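Local coordinates for DNA endonuclease I-CeuI (Chlamydomonas eugametos, PDB 2EX5) that cuts DNA as a homodimeric, magnesium-dependent LAGLIDADG homing endonuclease, recognising a degenerate 17-19 bp target and making a staggered cut near the intron insertion site, at a contact of chain A with DNA and the interface of chains A and B. Sequence-based numbering; all coordinates share one arbitrary frame. Chains: chain A/B, DNA endonuclease I-CeuI.

Contact 1: a contact of chain A with DNA. Residues chain A 64, 66-67, 86, 152, 185, 187-188. With nucleotides of chain C.
Strand 63-71 of chain A, which follows the LAGLIDADG helix, lies against the backbone and major-groove side of DA17 and DC18, while the loop at 187-188 comes in from the minor-groove side. A:Ser64 bonds a phosphate from the strand: its OG, anti to the backbone N (chi1 174°), donates to the non-bridging oxygen OP2 of DA17 at 2.7 Å. A:Asn66 presents its amide tip ND2 to the C5-C6 edge of the DC18 base, 3.6 Å from C6, a van der Waals contact that alone would probably say little about the base. On neighbouring strand 79-90, A:Asn86 points OD1 at the Hoogsteen edge of DA17, 3.3 Å from N7. Both atoms normally accept, so the proximity is no evidence of a bond. From the other side, the backbone N of A:Lys187 gives OP1 of DC18 a nearly straight bond of 2.8 Å (172° at H), and the next amide, A:Gln188 N, donates to the same oxygen. The other oxygen, OP2, takes a weak bond and a long salt bridge from A:Arg152 NH1, and a water 2.5 Å away links it to the backbone N of A:Ile67. The carbonyl O of A:Met185 holds A:Arg152 by accepting from NH2 at 2.8 Å. A:Gln188, extended beyond CG, reaches the sugar edge of DA17, where its OE1 binds a water at 2.8 Å that also meets the exocyclic amine N2 of DG16.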
# COMPACT_ATOMS: atom_id res chain seq x y z
N SER A 64 -9.41 0.08 2.56
CA SER A 64 -9.79 0.68 3.77
C SER A 64 -11.17 0.23 3.96
O SER A 64 -11.96 0.31 3.05
CB SER A 64 -9.77 2.19 3.65
OG SER A 64 -10.29 2.69 4.87
N ASN A 66 -14.14 1.36 6.37
CA ASN A 66 -14.27 2.48 7.30
C ASN A 66 -15.70 2.79 7.64
O ASN A 66 -16.62 2.32 6.96
CB ASN A 66 -13.47 3.68 6.79
CG ASN A 66 -13.94 4.14 5.38
OD1 ASN A 66 -13.18 4.03 4.38
ND2 ASN A 66 -15.15 4.68 5.34
N ILE A 67 -15.92 3.50 8.73
CA ILE A 67 -17.25 3.77 9.18
C ILE A 67 -17.30 5.22 9.49
O ILE A 67 -16.53 5.76 10.35
CB ILE A 67 -17.63 2.89 10.51
CG1 ILE A 67 -17.70 1.38 10.17
CG2 ILE A 67 -19.04 3.36 11.13
CD1 ILE A 67 -17.42 0.49 11.34
N ASN A 86 -13.07 0.87 0.37
CA ASN A 86 -12.58 1.52 -0.85
C ASN A 86 -11.19 1.14 -1.02
O ASN A 86 -10.58 0.71 -0.03
CB ASN A 86 -12.66 3.09 -0.92
CG ASN A 86 -11.81 3.83 0.14
OD1 ASN A 86 -12.35 4.61 0.88
ND2 ASN A 86 -10.53 3.59 0.21
N ARG A 152 -10.38 -4.87 12.62
CA ARG A 152 -11.27 -3.93 11.85
C ARG A 152 -12.24 -4.75 11.03
O ARG A 152 -13.42 -4.49 10.96
CB ARG A 152 -10.48 -3.03 10.92
CG ARG A 152 -9.66 -2.02 11.63
CD ARG A 152 -8.96 -1.07 10.66
NE ARG A 152 -9.88 -0.13 10.03
CZ ARG A 152 -10.30 1.04 10.55
NH1 ARG A 152 -11.12 1.83 9.86
NH2 ARG A 152 -9.91 1.42 11.75
N MET A 185 -13.15 2.18 15.93
CA MET A 185 -12.50 2.10 14.58
C MET A 185 -12.06 3.42 13.98
O MET A 185 -11.44 3.44 12.84
CB MET A 185 -13.41 1.42 13.58
CG MET A 185 -13.96 0.12 14.09
SD MET A 185 -15.06 -0.55 12.86
CE MET A 185 -13.80 -0.86 11.55
N LYS A 187 -10.06 6.62 12.79
CA LYS A 187 -8.63 6.84 12.53
C LYS A 187 -8.33 8.34 12.38
O LYS A 187 -7.15 8.76 12.40
CB LYS A 187 -8.34 6.24 11.17
CG LYS A 187 -7.36 5.17 11.10
CD LYS A 187 -7.80 3.98 11.72
CE LYS A 187 -6.69 3.49 12.55
NZ LYS A 187 -5.42 3.96 12.01
N GLN A 188 -9.39 9.13 12.22
CA GLN A 188 -9.24 10.63 12.03
C GLN A 188 -9.93 11.50 13.12
O GLN A 188 -10.29 12.62 12.83
CB GLN A 188 -9.82 11.05 10.65
CG GLN A 188 -9.13 10.39 9.52
CD GLN A 188 -9.82 10.61 8.21
OE1 GLN A 188 -9.19 10.52 7.18
NE2 GLN A 188 -11.08 11.00 8.24
P DG C 16 -2.19 3.91 1.88
OP1 DG C 16 -2.26 4.99 2.87
OP2 DG C 16 -1.14 2.89 2.09
O5' DG C 16 -3.65 3.26 1.59
C5' DG C 16 -4.69 2.86 2.45
C4' DG C 16 -5.08 4.01 3.44
O4' DG C 16 -5.23 5.39 2.99
C3' DG C 16 -6.36 3.77 4.12
O3' DG C 16 -5.91 3.86 5.58
C2' DG C 16 -7.29 4.83 3.53
C1' DG C 16 -6.39 6.05 3.41
N9 DG C 16 -6.85 7.05 2.37
C8 DG C 16 -7.19 6.80 1.05
N7 DG C 16 -7.63 7.82 0.39
C5 DG C 16 -7.54 8.86 1.31
C6 DG C 16 -7.81 10.24 1.17
O6 DG C 16 -8.25 10.75 0.11
N1 DG C 16 -7.64 11.01 2.37
C2 DG C 16 -7.22 10.40 3.56
N2 DG C 16 -6.99 11.07 4.70
N3 DG C 16 -6.89 9.15 3.61
C4 DG C 16 -7.08 8.42 2.50
P DA C 17 -6.97 3.46 6.59
OP1 DA C 17 -6.21 3.26 7.83
OP2 DA C 17 -7.85 2.38 6.05
O5' DA C 17 -7.99 4.71 6.70
C5' DA C 17 -7.52 6.02 7.30
C4' DA C 17 -8.72 6.96 7.37
O4' DA C 17 -8.93 7.41 5.98
C3' DA C 17 -10.01 6.29 7.74
O3' DA C 17 -10.59 7.07 8.74
C2' DA C 17 -10.83 6.34 6.39
C1' DA C 17 -10.26 7.55 5.69
N9 DA C 17 -10.55 7.75 4.23
C8 DA C 17 -10.75 6.81 3.20
N7 DA C 17 -10.98 7.36 2.05
C5 DA C 17 -10.99 8.76 2.30
C6 DA C 17 -11.22 9.93 1.52
N6 DA C 17 -11.53 9.96 0.21
N1 DA C 17 -11.12 11.15 2.13
C2 DA C 17 -10.84 11.20 3.46
N3 DA C 17 -10.57 10.18 4.31
C4 DA C 17 -10.69 8.98 3.66
P DC C 18 -11.84 6.65 9.63
OP1 DC C 18 -11.81 7.52 10.82
OP2 DC C 18 -11.70 5.20 9.82
O5' DC C 18 -13.22 6.73 8.85
C5' DC C 18 -14.27 7.76 8.78
C4' DC C 18 -13.78 9.12 8.26
O4' DC C 18 -13.20 8.96 6.95
C3' DC C 18 -14.86 10.16 8.03
O3' DC C 18 -15.02 10.89 9.25
C2' DC C 18 -14.38 11.06 6.86
C1' DC C 18 -13.56 10.04 6.10
N1 DC C 18 -14.04 9.41 4.74
C2 DC C 18 -14.14 10.30 3.69
O2 DC C 18 -13.95 11.45 4.04
N3 DC C 18 -14.47 9.90 2.40
C4 DC C 18 -14.64 8.59 2.20
N4 DC C 18 -14.97 8.26 0.95
C5 DC C 18 -14.55 7.63 3.26
C6 DC C 18 -14.26 8.07 4.54
O HOH W 1 -13.58 3.65 10.37
O HOH W 2 -6.55 9.92 7.75

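Contact 2: the interface of chains A and B. Residues chain A 60-61, 149; chain B 54, 58, 62, 89, 96.
The LAGLIDADG helix 49-62 forms the core of the dimer and ends at the active sites, and here its final turn in chain A, A:Glu60 and A:Gly61, meets chain B. B:Arg89, an engineered residue where the natural protein has glutamine, reaches from strand 79-90 with its chain bent at chi2 (92°). Its guanidinium NH2 donates weakly to the carbonyl O of A:Glu60 at 3.1 Å, the 130° angle at H showing a poorly aligned bond. The same NH2 lies 3.9 Å from the carboxylate OE1 of A:Glu60, a long salt bridge in which the two planes are turned 39° apart. A water bridges the two, 2.6 Å from OE1 and hydrogen-bonded to both NE and NH2 of B:Arg89. A:Lys149 approaches tip to tip, its NZ 3.7 Å from NH2, where two positive groups would probably repel; the nearby A:Glu60 carboxylate may offset this. Within chain B, CE1 of B:Phe58 lies 3.6 Å above the guanidinium plane, displaced toward its rim, while B:Val96 CG1 covers the centre of one face of the phenylalanine ring. The aliphatic stem of A:Glu60 rests on the rim of B:Phe54, with CB 3.5 Å from CZ. At the helix ends, residues of the magnesium site meet across the two-fold and are probably brought together by a cation: the carboxylate OE2 of B:Glu62 lies 3.2 Å from the carbonyl O of A:Gly61, with B:Glu62 CD 3.6 Å from A:Gly61 CA.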
# COMPACT_ATOMS: atom_id res chain seq x y z
N GLU A 60 -4.50 -5.31 1.95
CA GLU A 60 -3.83 -5.06 3.23
C GLU A 60 -3.06 -3.74 3.17
O GLU A 60 -3.05 -3.01 4.10
CB GLU A 60 -2.94 -6.22 3.65
CG GLU A 60 -2.06 -6.05 4.85
CD GLU A 60 -2.78 -6.33 6.14
OE1 GLU A 60 -2.08 -6.17 7.20
OE2 GLU A 60 -4.02 -6.65 6.08
N GLY A 61 -2.48 -3.47 1.99
CA GLY A 61 -1.78 -2.27 1.65
C GLY A 61 -2.60 -1.03 1.36
O GLY A 61 -2.23 0.01 1.86
N LYS A 149 -5.79 -5.02 11.66
CA LYS A 149 -6.62 -4.99 10.43
C LYS A 149 -7.64 -6.10 10.59
O LYS A 149 -8.77 -5.89 10.26
CB LYS A 149 -5.80 -5.16 9.10
CG LYS A 149 -5.53 -3.92 8.20
CD LYS A 149 -5.04 -2.72 8.89
CE LYS A 149 -5.46 -1.42 8.17
NZ LYS A 149 -4.64 -1.12 6.98
N PHE B 54 0.58 -13.21 -1.16
CA PHE B 54 0.22 -12.17 -0.27
C PHE B 54 1.26 -11.06 -0.13
O PHE B 54 0.98 -9.86 -0.34
CB PHE B 54 -0.23 -12.72 1.11
CG PHE B 54 -0.80 -11.62 2.09
CD1 PHE B 54 -2.17 -11.42 2.23
CD2 PHE B 54 0.07 -10.72 2.78
CE1 PHE B 54 -2.70 -10.39 3.13
CE2 PHE B 54 -0.44 -9.70 3.62
CZ PHE B 54 -1.82 -9.57 3.83
N PHE B 58 1.21 -7.10 -1.53
CA PHE B 58 1.63 -6.09 -0.59
C PHE B 58 2.76 -5.23 -1.11
O PHE B 58 2.76 -4.03 -0.88
CB PHE B 58 2.01 -6.73 0.73
CG PHE B 58 2.34 -5.75 1.79
CD1 PHE B 58 1.30 -5.07 2.46
CD2 PHE B 58 3.71 -5.49 2.09
CE1 PHE B 58 1.63 -4.07 3.44
CE2 PHE B 58 4.07 -4.50 3.09
CZ PHE B 58 3.04 -3.78 3.74
N GLU B 62 3.01 -1.37 -1.54
CA GLU B 62 3.77 -0.69 -0.48
C GLU B 62 5.28 -0.54 -0.62
O GLU B 62 5.87 0.26 0.16
CB GLU B 62 3.47 -1.33 0.90
CG GLU B 62 2.03 -1.64 1.04
CD GLU B 62 1.19 -0.40 0.85
OE1 GLU B 62 1.45 0.59 1.60
OE2 GLU B 62 0.31 -0.43 -0.08
N ARG B 89 5.92 0.85 6.78
CA ARG B 89 4.68 0.43 7.36
C ARG B 89 4.72 0.94 8.81
O ARG B 89 5.73 0.89 9.40
CB ARG B 89 4.57 -1.10 7.34
CG ARG B 89 3.25 -1.64 7.79
CD ARG B 89 2.38 -1.79 6.56
NE ARG B 89 1.05 -2.32 6.84
CZ ARG B 89 -0.04 -1.91 6.16
NH1 ARG B 89 0.05 -0.97 5.16
NH2 ARG B 89 -1.24 -2.42 6.49
N VAL B 96 3.79 -7.89 8.58
CA VAL B 96 3.93 -8.10 7.12
C VAL B 96 5.36 -7.78 6.68
O VAL B 96 5.89 -8.36 5.70
CB VAL B 96 2.85 -7.29 6.36
CG1 VAL B 96 2.89 -7.57 4.86
CG2 VAL B 96 1.42 -7.62 6.89
O HOH W 3 -0.05 -4.69 7.75
O HOH W 4 -1.38 1.09 3.86

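Contact 3: the interface of chains A and B. Residues chain A 53, 140, 144; chain B 50-51, 54.
This is an apolar part of the homodimer interface, where the beginning of the LAGLIDADG helix of chain B packs against chain A and helps hold the subunits together; in this patch no polar atoms pair across the chains. A:Phe144, on the loop between helices 126-141 and 147-164, covers one face of the B:Phe54 ring: its CB stands 3.4 Å from the ring centroid, a CH-pi contact centred on the face. The two side chains run past each other in opposite directions, and CD2 of A:Phe144 comes 3.4 Å from CD1 of B:Phe54. In return, B:Phe54 CB lies 3.9 Å above the A:Phe144 ring, toward its rim. With CG anti to the backbone N (chi1 -174°), the B:Phe54 ring leans out of its helix toward chain A. An alanine here would remove the ring that A:Phe144 CB covers, and would probably open a gap between the chains and leave the A:Phe144 ring freer to turn. The far edge of A:Phe144 lies along the helix of chain B, with CE1 3.5 Å from the B:Ser51 CA, while the carbonyl O of A:Tyr140 sits in plane at another edge and probably limits the ring's movement. Helix meets helix as well: the A:Leu53 methyl CD2 touches B:Glu50 CG at 3.5 Å, crossing its stem obliquely, and CD1 reaches the edge of the A:Tyr140 ring. The patch therefore fastens the helix starts of the dimer by shape and nonpolar packing.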
# COMPACT_ATOMS: atom_id res chain seq x y z
N LEU A 53 -4.86 -14.19 -3.88
CA LEU A 53 -3.91 -14.06 -2.79
C LEU A 53 -3.10 -12.79 -2.99
O LEU A 53 -2.71 -12.22 -2.04
CB LEU A 53 -2.96 -15.29 -2.68
CG LEU A 53 -3.08 -16.53 -1.76
CD1 LEU A 53 -4.25 -16.60 -0.90
CD2 LEU A 53 -2.86 -17.96 -2.47
N TYR A 140 -9.21 -14.93 2.20
CA TYR A 140 -7.82 -14.63 1.75
C TYR A 140 -6.98 -13.68 2.52
O TYR A 140 -5.81 -13.74 2.37
CB TYR A 140 -7.76 -14.17 0.28
CG TYR A 140 -8.39 -15.14 -0.63
CD1 TYR A 140 -9.77 -15.06 -0.95
CD2 TYR A 140 -7.61 -16.22 -1.16
CE1 TYR A 140 -10.35 -16.04 -1.80
CE2 TYR A 140 -8.17 -17.18 -1.95
CZ TYR A 140 -9.51 -17.09 -2.27
OH TYR A 140 -9.95 -18.03 -3.11
N PHE A 144 -2.94 -13.61 6.89
CA PHE A 144 -1.66 -12.91 6.81
C PHE A 144 -1.75 -11.48 7.32
O PHE A 144 -0.80 -10.72 7.25
CB PHE A 144 -1.18 -12.93 5.34
CG PHE A 144 -1.48 -14.22 4.60
CD1 PHE A 144 -0.64 -15.34 4.69
CD2 PHE A 144 -2.61 -14.34 3.82
CE1 PHE A 144 -0.88 -16.54 3.96
CE2 PHE A 144 -2.88 -15.55 3.10
CZ PHE A 144 -1.98 -16.61 3.16
N GLU B 50 1.54 -19.39 -0.67
CA GLU B 50 0.44 -18.52 -0.49
C GLU B 50 0.81 -17.17 0.20
O GLU B 50 0.37 -16.12 -0.25
CB GLU B 50 -0.62 -19.25 0.34
CG GLU B 50 -1.29 -20.39 -0.43
CD GLU B 50 -0.84 -21.70 0.13
OE1 GLU B 50 -0.18 -22.47 -0.58
OE2 GLU B 50 -1.09 -21.92 1.35
N SER B 51 1.57 -17.26 1.29
CA SER B 51 2.06 -16.11 2.06
C SER B 51 2.94 -15.28 1.16
O SER B 51 3.00 -14.09 1.28
CB SER B 51 2.80 -16.57 3.32
OG SER B 51 4.16 -16.88 3.04
N PHE B 54 0.58 -13.21 -1.16
CA PHE B 54 0.22 -12.17 -0.27
C PHE B 54 1.26 -11.06 -0.13
O PHE B 54 0.98 -9.86 -0.34
CB PHE B 54 -0.23 -12.72 1.11
CG PHE B 54 -0.80 -11.62 2.09
CD1 PHE B 54 -2.17 -11.42 2.23
CD2 PHE B 54 0.07 -10.72 2.78
CE1 PHE B 54 -2.70 -10.39 3.13
CE2 PHE B 54 -0.44 -9.70 3.62
CZ PHE B 54 -1.82 -9.57 3.83

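Contacts 2 and 3 follow the same paired helices 49-62, their C-alpha centres about 10 Å apart, and share B:Phe54, which turns its rim to one and its face to the other. Contact 3 lies toward the helix starts and contact 2 at the ends that carry the metal-binding residues. Contact 1 begins on strand 63-71, directly after that helix in the chain, its C-alpha centre about 15 Å from that of contact 2 and about 22 Å from that of contact 3. Helix 147-164 (A:Lys149, A:Arg152) and strand 79-90 (A:Asn86, B:Arg89) each serve both dimer and DNA, a layout that would suit placing two active sites over one duplex.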